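Local coordinates for protein seryl-tRNA synthetase (Pyrococcus horikoshii, PDB 2DQ0) that catalyses the ATP-dependent attachment of serine to tRNA(Ser), probably also serylates tRNA(Sec), and works as a class-II homodimer, at residues 305-310 against 403-408; 353-358 against 371-376; 360-365 against 417-422. One frame throughout, in Å; residues are numbered along the deposited sequence.

Interaction 1: 305-310 against 403-408. With SSA (5'-O-(N-(L-seryl)-sulfamoyl)adenosine), chain G.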
# COMPACT_ATOMS: atom_id res chain seq x y z
N VAL A 305 10.56 -9.12 0.70
CA VAL A 305 10.43 -10.23 1.63
C VAL A 305 11.46 -9.87 2.69
O VAL A 305 12.65 -9.72 2.37
CB VAL A 305 10.80 -11.56 0.95
CG1 VAL A 305 10.81 -12.70 1.96
CG2 VAL A 305 9.80 -11.85 -0.16
N GLU A 306 11.03 -9.74 3.94
CA GLU A 306 11.91 -9.31 5.02
C GLU A 306 12.14 -10.29 6.18
O GLU A 306 11.20 -10.93 6.65
CB GLU A 306 11.34 -8.01 5.60
CG GLU A 306 12.07 -7.45 6.80
CD GLU A 306 13.22 -6.56 6.40
OE1 GLU A 306 13.69 -6.70 5.26
OE2 GLU A 306 13.65 -5.74 7.24
N GLN A 307 13.38 -10.35 6.64
CA GLN A 307 13.75 -11.19 7.78
C GLN A 307 13.75 -10.31 9.02
O GLN A 307 14.34 -9.22 9.00
CB GLN A 307 15.18 -11.74 7.66
CG GLN A 307 15.50 -12.70 6.53
CD GLN A 307 16.98 -13.03 6.51
OE1 GLN A 307 17.74 -12.54 5.66
NE2 GLN A 307 17.41 -13.82 7.47
N PHE A 308 13.11 -10.75 10.10
CA PHE A 308 13.14 -9.96 11.33
C PHE A 308 13.34 -10.93 12.49
O PHE A 308 12.71 -12.00 12.53
CB PHE A 308 11.86 -9.17 11.50
CG PHE A 308 11.92 -8.15 12.61
CD1 PHE A 308 11.80 -8.53 13.96
CD2 PHE A 308 12.05 -6.78 12.31
CE1 PHE A 308 11.79 -7.57 14.97
CE2 PHE A 308 12.04 -5.82 13.31
CZ PHE A 308 11.91 -6.21 14.65
N VAL A 309 14.21 -10.52 13.41
CA VAL A 309 14.60 -11.33 14.56
C VAL A 309 14.58 -10.66 15.94
O VAL A 309 15.04 -9.52 16.12
CB VAL A 309 16.04 -11.87 14.35
CG1 VAL A 309 16.53 -12.59 15.59
CG2 VAL A 309 16.06 -12.80 13.16
N TYR A 310 14.04 -11.40 16.90
CA TYR A 310 13.99 -10.98 18.30
C TYR A 310 14.87 -12.01 18.96
O TYR A 310 14.57 -13.19 18.90
CB TYR A 310 12.60 -11.12 18.90
CG TYR A 310 11.55 -10.15 18.43
CD1 TYR A 310 10.91 -10.32 17.21
CD2 TYR A 310 11.15 -9.10 19.25
CE1 TYR A 310 9.87 -9.47 16.81
CE2 TYR A 310 10.11 -8.24 18.86
CZ TYR A 310 9.47 -8.44 17.65
OH TYR A 310 8.44 -7.60 17.27
N LEU A 403 16.74 -7.55 15.15
CA LEU A 403 17.54 -7.53 13.94
C LEU A 403 16.62 -7.61 12.73
O LEU A 403 15.48 -8.06 12.82
CB LEU A 403 18.52 -8.70 13.92
CG LEU A 403 19.67 -8.63 14.92
CD1 LEU A 403 19.23 -9.22 16.26
CD2 LEU A 403 20.84 -9.40 14.38
N ASN A 404 17.11 -7.12 11.59
CA ASN A 404 16.33 -7.19 10.36
C ASN A 404 17.28 -7.29 9.18
O ASN A 404 18.45 -6.89 9.25
CB ASN A 404 15.40 -5.99 10.21
CG ASN A 404 16.14 -4.69 9.98
OD1 ASN A 404 16.66 -4.44 8.90
ND2 ASN A 404 16.19 -3.86 11.00
N SER A 405 16.78 -7.87 8.11
CA SER A 405 17.58 -8.02 6.93
C SER A 405 16.72 -8.32 5.74
O SER A 405 15.73 -9.06 5.81
CB SER A 405 18.59 -9.15 7.10
OG SER A 405 19.34 -9.38 5.92
N THR A 406 17.11 -7.73 4.63
CA THR A 406 16.40 -7.98 3.41
C THR A 406 16.60 -9.45 3.08
O THR A 406 17.68 -10.00 3.33
CB THR A 406 17.04 -7.19 2.25
OG1 THR A 406 17.26 -5.84 2.65
CG2 THR A 406 16.14 -7.23 1.01
N ALA A 407 15.56 -10.11 2.58
CA ALA A 407 15.73 -11.47 2.09
C ALA A 407 15.81 -11.10 0.61
O ALA A 407 16.83 -11.26 -0.03
CB ALA A 407 14.51 -12.32 2.36
N ILE A 408 14.73 -10.55 0.07
CA ILE A 408 14.73 -10.09 -1.31
C ILE A 408 13.80 -8.90 -1.54
O ILE A 408 12.61 -8.94 -1.25
CB ILE A 408 14.26 -11.16 -2.31
CG1 ILE A 408 15.31 -12.26 -2.44
CG2 ILE A 408 14.02 -10.51 -3.69
CD1 ILE A 408 14.90 -13.37 -3.45
N10 SSA G . 14.27 -3.25 6.88
CA SSA G . 15.60 -3.06 6.28
CB SSA G . 16.16 -4.37 5.79
OG SSA G . 15.49 -4.85 4.63
C9 SSA G . 15.60 -2.10 5.09
O9 SSA G . 14.55 -1.66 4.63
N8 SSA G . 16.80 -1.76 4.60
S1 SSA G . 16.89 -0.79 3.32
O1S SSA G . 16.29 0.47 3.73
O2S SSA G . 18.29 -0.83 2.89
O5' SSA G . 15.97 -1.48 2.26
C5' SSA G . 16.24 -2.81 1.87
C4' SSA G . 16.38 -2.94 0.38
O4' SSA G . 15.16 -2.57 -0.28
C3' SSA G . 17.44 -2.11 -0.31
O3' SSA G . 18.71 -2.70 -0.12
C2' SSA G . 16.98 -2.27 -1.75
O2' SSA G . 17.23 -3.55 -2.30
C1' SSA G . 15.47 -2.07 -1.58
N9 SSA G . 15.05 -0.68 -1.61
C8 SSA G . 15.16 0.30 -0.63
N7 SSA G . 14.67 1.46 -0.99
C5 SSA G . 14.22 1.24 -2.29
C6 SSA G . 13.60 2.09 -3.25
N6 SSA G . 13.33 3.37 -3.02
N1 SSA G . 13.25 1.55 -4.46
C2 SSA G . 13.52 0.25 -4.68
N3 SSA G . 14.10 -0.65 -3.86
C4 SSA G . 14.44 -0.08 -2.68
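Antiparallel pairing between 305-310 and 403-408, at the centre of the class-II catalytic sheet, builds the serine-binding floor of the active site. The strand axes run at 167° to each other, and the hydrogen-bonded pairs include Gln-307 with Ser-405 and Val-309 with Leu-403. A classic beta bulge interrupts the register at Val-305, whose O accepts from Ala-407 N (2.9 Å) and Ile-408 N (3.2 Å), while Val-305 N bonds back to Ile-408 O. Glu-306, Phe-308, Asn-404 and Thr-406 share the ligand side. With CG anti to the backbone N (chi1 176°) and the chain bent at chi2, the Glu-306 carboxylate grips the seryl moiety at both oxygens: OE2 takes the amino nitrogen N10 of SSA at 2.6 Å, OE1 the hydroxyl OG of SSA at 2.7 Å. Thr-406 OG1 donates to that same OG of SSA at 2.8 Å. A glutamine in place of Glu-306 would probably deprive the amino group of this charged partner. Leu-403 O lies over one face of the Phe-308 ring, toward the rim. Helix 254-259 covers this side through Glu-254 and Leu-257; the opposite side, bearing Val-305, Gln-307 and Leu-403, packs on helices 190-209 and 316-333, while strands 273-282 and 367-376 flank the pair.

Interaction 2: 353-358 against 371-376. With SSA (5'-O-(N-(L-seryl)-sulfamoyl)adenosine), chain G.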
# COMPACT_ATOMS: atom_id res chain seq x y z
N ALA A 353 23.60 -0.87 15.02
CA ALA A 353 24.85 -0.84 15.77
C ALA A 353 25.93 -1.26 14.76
O ALA A 353 27.06 -0.79 14.82
CB ALA A 353 24.80 -1.83 16.92
N LYS A 354 25.56 -2.16 13.85
CA LYS A 354 26.44 -2.66 12.81
C LYS A 354 25.57 -3.08 11.63
O LYS A 354 24.45 -3.60 11.83
CB LYS A 354 27.27 -3.85 13.30
CG LYS A 354 28.21 -4.41 12.26
CD LYS A 354 29.04 -5.55 12.80
CE LYS A 354 30.11 -5.99 11.82
NZ LYS A 354 30.97 -7.05 12.43
N LYS A 355 26.05 -2.86 10.41
CA LYS A 355 25.27 -3.21 9.24
C LYS A 355 26.07 -3.79 8.08
O LYS A 355 27.16 -3.31 7.75
CB LYS A 355 24.50 -1.97 8.78
CG LYS A 355 23.70 -2.14 7.49
CD LYS A 355 22.45 -1.26 7.48
CE LYS A 355 22.75 0.22 7.50
NZ LYS A 355 21.54 1.00 7.95
N TYR A 356 25.53 -4.84 7.47
CA TYR A 356 26.16 -5.46 6.30
C TYR A 356 25.23 -5.25 5.12
O TYR A 356 24.02 -5.38 5.25
CB TYR A 356 26.35 -6.96 6.49
CG TYR A 356 27.38 -7.37 7.49
CD1 TYR A 356 27.10 -8.36 8.43
CD2 TYR A 356 28.66 -6.82 7.48
CE1 TYR A 356 28.06 -8.81 9.32
CE2 TYR A 356 29.64 -7.26 8.38
CZ TYR A 356 29.33 -8.26 9.30
OH TYR A 356 30.27 -8.73 10.17
N ASP A 357 25.79 -4.92 3.96
CA ASP A 357 25.01 -4.73 2.75
C ASP A 357 25.48 -5.71 1.67
O ASP A 357 26.65 -6.07 1.60
CB ASP A 357 25.19 -3.32 2.18
CG ASP A 357 24.32 -2.28 2.87
OD1 ASP A 357 23.80 -2.54 3.97
OD2 ASP A 357 24.18 -1.17 2.30
N ILE A 358 24.55 -6.16 0.85
CA ILE A 358 24.94 -6.99 -0.26
C ILE A 358 24.82 -6.09 -1.48
O ILE A 358 23.71 -5.66 -1.82
CB ILE A 358 24.02 -8.18 -0.45
CG1 ILE A 358 24.09 -9.09 0.78
CG2 ILE A 358 24.42 -8.92 -1.73
CD1 ILE A 358 23.23 -10.34 0.69
N VAL A 371 21.66 -4.15 -2.66
CA VAL A 371 20.54 -4.97 -3.03
C VAL A 371 19.88 -5.55 -1.76
O VAL A 371 18.75 -6.02 -1.80
CB VAL A 371 21.04 -6.04 -4.04
CG1 VAL A 371 21.47 -7.33 -3.31
CG2 VAL A 371 20.00 -6.25 -5.10
N VAL A 372 20.60 -5.51 -0.64
CA VAL A 372 20.08 -5.95 0.66
C VAL A 372 20.85 -5.34 1.82
O VAL A 372 22.02 -5.00 1.69
CB VAL A 372 20.06 -7.53 0.86
CG1 VAL A 372 20.69 -8.22 -0.30
CG2 VAL A 372 20.76 -7.93 2.17
N SER A 373 20.17 -5.20 2.95
CA SER A 373 20.76 -4.65 4.15
C SER A 373 20.39 -5.54 5.34
O SER A 373 19.23 -5.97 5.47
CB SER A 373 20.22 -3.24 4.38
OG SER A 373 21.29 -2.34 4.61
N ALA A 374 21.37 -5.82 6.19
CA ALA A 374 21.18 -6.64 7.39
C ALA A 374 21.70 -5.85 8.59
O ALA A 374 22.88 -5.52 8.67
CB ALA A 374 21.93 -7.96 7.27
N SER A 375 20.82 -5.54 9.53
CA SER A 375 21.21 -4.75 10.69
C SER A 375 21.01 -5.45 12.03
O SER A 375 20.09 -6.25 12.21
CB SER A 375 20.39 -3.45 10.73
OG SER A 375 20.47 -2.75 9.50
N ASN A 376 21.90 -5.16 12.97
CA ASN A 376 21.70 -5.67 14.30
C ASN A 376 21.30 -4.39 15.02
O ASN A 376 22.08 -3.43 15.15
CB ASN A 376 22.97 -6.24 14.91
CG ASN A 376 22.74 -6.75 16.33
OD1 ASN A 376 21.70 -6.48 16.95
ND2 ASN A 376 23.72 -7.47 16.86
N10 SSA G . 14.27 -3.25 6.88
CA SSA G . 15.60 -3.06 6.28
CB SSA G . 16.16 -4.37 5.79
OG SSA G . 15.49 -4.85 4.63
C9 SSA G . 15.60 -2.10 5.09
O9 SSA G . 14.55 -1.66 4.63
N8 SSA G . 16.80 -1.76 4.60
S1 SSA G . 16.89 -0.79 3.32
O1S SSA G . 16.29 0.47 3.73
O2S SSA G . 18.29 -0.83 2.89
O5' SSA G . 15.97 -1.48 2.26
C5' SSA G . 16.24 -2.81 1.87
C4' SSA G . 16.38 -2.94 0.38
O4' SSA G . 15.16 -2.57 -0.28
C3' SSA G . 17.44 -2.11 -0.31
O3' SSA G . 18.71 -2.70 -0.12
C2' SSA G . 16.98 -2.27 -1.75
O2' SSA G . 17.23 -3.55 -2.30
C1' SSA G . 15.47 -2.07 -1.58
N9 SSA G . 15.05 -0.68 -1.61
C8 SSA G . 15.16 0.30 -0.63
N7 SSA G . 14.67 1.46 -0.99
C5 SSA G . 14.22 1.24 -2.29
C6 SSA G . 13.60 2.09 -3.25
N6 SSA G . 13.33 3.37 -3.02
N1 SSA G . 13.25 1.55 -4.46
C2 SSA G . 13.52 0.25 -4.68
N3 SSA G . 14.10 -0.65 -3.86
C4 SSA G . 14.44 -0.08 -2.68
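The beta hairpin of strands 354-362 and 367-376 supplies this contact, and its second strand edges the adenylate pocket of the class-II core. Segments 353-358 and 371-376 run antiparallel at 165°, with Tyr-356 and Ala-374 a regular hydrogen-bonded pair: Ala-374 N reaches Tyr-356 O at 2.8 Å, and Tyr-356 N returns a bond to Ala-374 O. At the ligand end Val-371 and Val-372 both face Ile-358, a classic beta bulge in which Ile-358 O takes Val-371 N at 2.7 Å and Val-372 N only weakly. The Ile-358 side chain lies obliquely across both valines, its CG2 branch 3.7 Å from Val-371 CG1. On the other side of the sheet Ser-373 OG donates to Asp-357 OD1 at 2.6 Å, arriving from above the carboxylate plane, 40° out of it. Lys-355, its chain bent at chi2 and chi3, lays CD alongside two hydroxyls, 3.3 Å from Ser-373 OG and 3.2 Å from Ser-375 OG, while its NZ bonds to Leu-348 O. The bulge also presents Val-371 O to the ribose, where O2' of SSA makes a weak hydrogen bond of 2.9 Å. Ser-373 comes nearest the sulfamoyl group with CB, 3.4 Å from O2S of SSA, and the Asp-357 carboxylate is likely to fix the rotation of its hydroxyl. Within 371-376 the ligand is thus met by a backbone oxygen and by carbon, whereas Glu-370, just before, bonds to it through its side chain.

Interaction 3: 360-365 against 417-422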
# COMPACT_ATOMS: atom_id res chain seq x y z
N ALA A 360 25.22 -6.00 -5.36
CA ALA A 360 25.35 -6.86 -6.54
C ALA A 360 26.06 -6.15 -7.64
O ALA A 360 25.93 -4.94 -7.79
CB ALA A 360 24.00 -7.30 -7.07
N TRP A 361 26.81 -6.92 -8.41
CA TRP A 361 27.52 -6.40 -9.54
C TRP A 361 26.43 -6.16 -10.60
O TRP A 361 25.60 -7.03 -10.86
CB TRP A 361 28.54 -7.43 -10.05
CG TRP A 361 29.18 -6.94 -11.30
CD1 TRP A 361 29.05 -7.46 -12.56
CD2 TRP A 361 29.94 -5.73 -11.44
NE1 TRP A 361 29.67 -6.65 -13.48
CE2 TRP A 361 30.23 -5.58 -12.82
CE3 TRP A 361 30.40 -4.77 -10.54
CZ2 TRP A 361 30.97 -4.49 -13.32
CZ3 TRP A 361 31.14 -3.69 -11.03
CH2 TRP A 361 31.41 -3.56 -12.42
N MET A 362 26.42 -4.98 -11.20
CA MET A 362 25.42 -4.68 -12.21
C MET A 362 26.13 -4.47 -13.54
O MET A 362 26.56 -3.37 -13.88
CB MET A 362 24.63 -3.43 -11.80
CG MET A 362 23.90 -3.56 -10.45
SD MET A 362 22.51 -4.78 -10.45
CE MET A 362 21.69 -4.34 -8.91
N PRO A 363 26.26 -5.55 -14.32
CA PRO A 363 26.93 -5.47 -15.62
C PRO A 363 26.68 -4.19 -16.43
O PRO A 363 27.62 -3.58 -16.92
CB PRO A 363 26.45 -6.73 -16.32
CG PRO A 363 26.32 -7.71 -15.17
CD PRO A 363 25.67 -6.88 -14.10
N GLY A 364 25.41 -3.81 -16.58
CA GLY A 364 25.07 -2.62 -17.34
C GLY A 364 25.57 -1.31 -16.74
O GLY A 364 26.10 -0.46 -17.43
N GLN A 365 25.38 -1.14 -15.44
CA GLN A 365 25.82 0.06 -14.76
C GLN A 365 27.34 0.09 -14.61
O GLN A 365 27.94 1.15 -14.44
CB GLN A 365 25.22 0.13 -13.37
CG GLN A 365 23.78 0.60 -13.30
CD GLN A 365 23.32 0.72 -11.87
OE1 GLN A 365 24.05 1.20 -11.00
NE2 GLN A 365 22.10 0.27 -11.60
N ILE A 417 18.91 -9.35 -11.93
CA ILE A 417 18.70 -10.48 -12.81
C ILE A 417 18.73 -10.07 -14.27
O ILE A 417 19.33 -10.77 -15.09
CB ILE A 417 17.38 -11.24 -12.48
CG1 ILE A 417 17.54 -11.94 -11.13
CG2 ILE A 417 17.02 -12.23 -13.60
CD1 ILE A 417 16.32 -12.67 -10.67
N LEU A 418 18.12 -8.94 -14.60
CA LEU A 418 18.10 -8.49 -15.99
C LEU A 418 19.51 -8.12 -16.46
O LEU A 418 19.93 -8.49 -17.56
CB LEU A 418 17.18 -7.27 -16.17
CG LEU A 418 15.67 -7.45 -15.99
CD1 LEU A 418 14.93 -6.13 -16.19
CD2 LEU A 418 15.19 -8.47 -17.00
N GLU A 419 20.24 -7.39 -15.63
CA GLU A 419 21.56 -6.98 -16.03
C GLU A 419 22.60 -8.09 -16.00
O GLU A 419 23.48 -8.11 -16.84
CB GLU A 419 22.01 -5.75 -15.21
CG GLU A 419 21.37 -4.45 -15.73
CD GLU A 419 21.91 -3.15 -15.11
OE1 GLU A 419 23.08 -3.11 -14.65
OE2 GLU A 419 21.16 -2.14 -15.12
N ASN A 420 22.46 -9.04 -15.09
CA ASN A 420 23.43 -10.12 -14.99
C ASN A 420 23.18 -11.34 -15.87
O ASN A 420 24.11 -12.11 -16.12
CB ASN A 420 23.55 -10.58 -13.54
CG ASN A 420 24.45 -9.67 -12.73
OD1 ASN A 420 25.65 -9.60 -12.97
ND2 ASN A 420 23.87 -8.97 -11.76
N HIS A 421 21.95 -11.53 -16.34
CA HIS A 421 21.65 -12.69 -17.16
C HIS A 421 21.19 -12.33 -18.57
O HIS A 421 20.53 -13.15 -19.24
CB HIS A 421 20.59 -13.58 -16.49
CG HIS A 421 21.00 -14.11 -15.15
ND1 HIS A 421 22.02 -15.02 -14.98
CD2 HIS A 421 20.49 -13.90 -13.91
CE1 HIS A 421 22.12 -15.35 -13.71
NE2 HIS A 421 21.20 -14.68 -13.04
N GLN A 422 21.53 -11.13 -19.03
CA GLN A 422 21.17 -10.70 -20.38
C GLN A 422 22.15 -11.27 -21.41
O GLN A 422 23.28 -11.59 -21.08
CB GLN A 422 21.22 -9.18 -20.49
CG GLN A 422 22.62 -8.63 -20.32
CD GLN A 422 22.64 -7.13 -20.46
OE1 GLN A 422 22.32 -6.59 -21.52
NE2 GLN A 422 23.02 -6.44 -19.38
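Glu-419 and Asn-420, on the last turn of helix 410-420, pack against the hairpin turn that follows strand 354-362. This helix, with the strand before it, corresponds to motif 3 of class-II synthetases. The close-packed part centres on Pro-363, whose ring sits on the helix end: CB lies 3.3 Å from Glu-419 O, and CD is 4.0 Å from Glu-419 CB. The ring and the Asn-420 side chain cross at about a right angle. Next to it the extended Glu-419 chain, with CG anti to the carbonyl carbon (chi1 -78°), carries OE1 to the turn, where Gln-365 N donates to it at 3.1 Å from above the carboxylate plane. The second oxygen, OE2, is bonded to His-162 N, so the buried carboxylate bridges the turn and the start of helix 162-168. The looser side begins at Gln-365, the partly exposed member: its CG stays 4.0 Å from Glu-419 OE1 and its amide oxygen turns to Arg-369. Asn-420 ND2 is shared between Ala-416 O of its own helix and the strand; its bond to Trp-361 O is 2.8 Å long, nearly along the C=O axis (173°), with that oxygen close to the amide plane of Asn-420.

In the fold
From the N terminus, the first segment reached is 305-310, which waits 92 residues for its partner 403-408, so interaction 1 closes a long excursion of the catalytic core. Interaction 2 lies wholly within that span: 353-358 meets 371-376 after only 12 residues, a local hairpin. Interaction 3 crosses both, since 360-365 starts between the two halves of interaction 2 and its partner, 417-422, comes after 403-408. Interactions 1 and 2 share one sheet and one ligand, with centres about 10 Å apart; Asn-404 O lies 2.7 Å from Ser-375 N, probably a hydrogen bond. Interaction 3, centred about 21 Å from interaction 2, ties the hairpin's far end to the helix after strand 398-406.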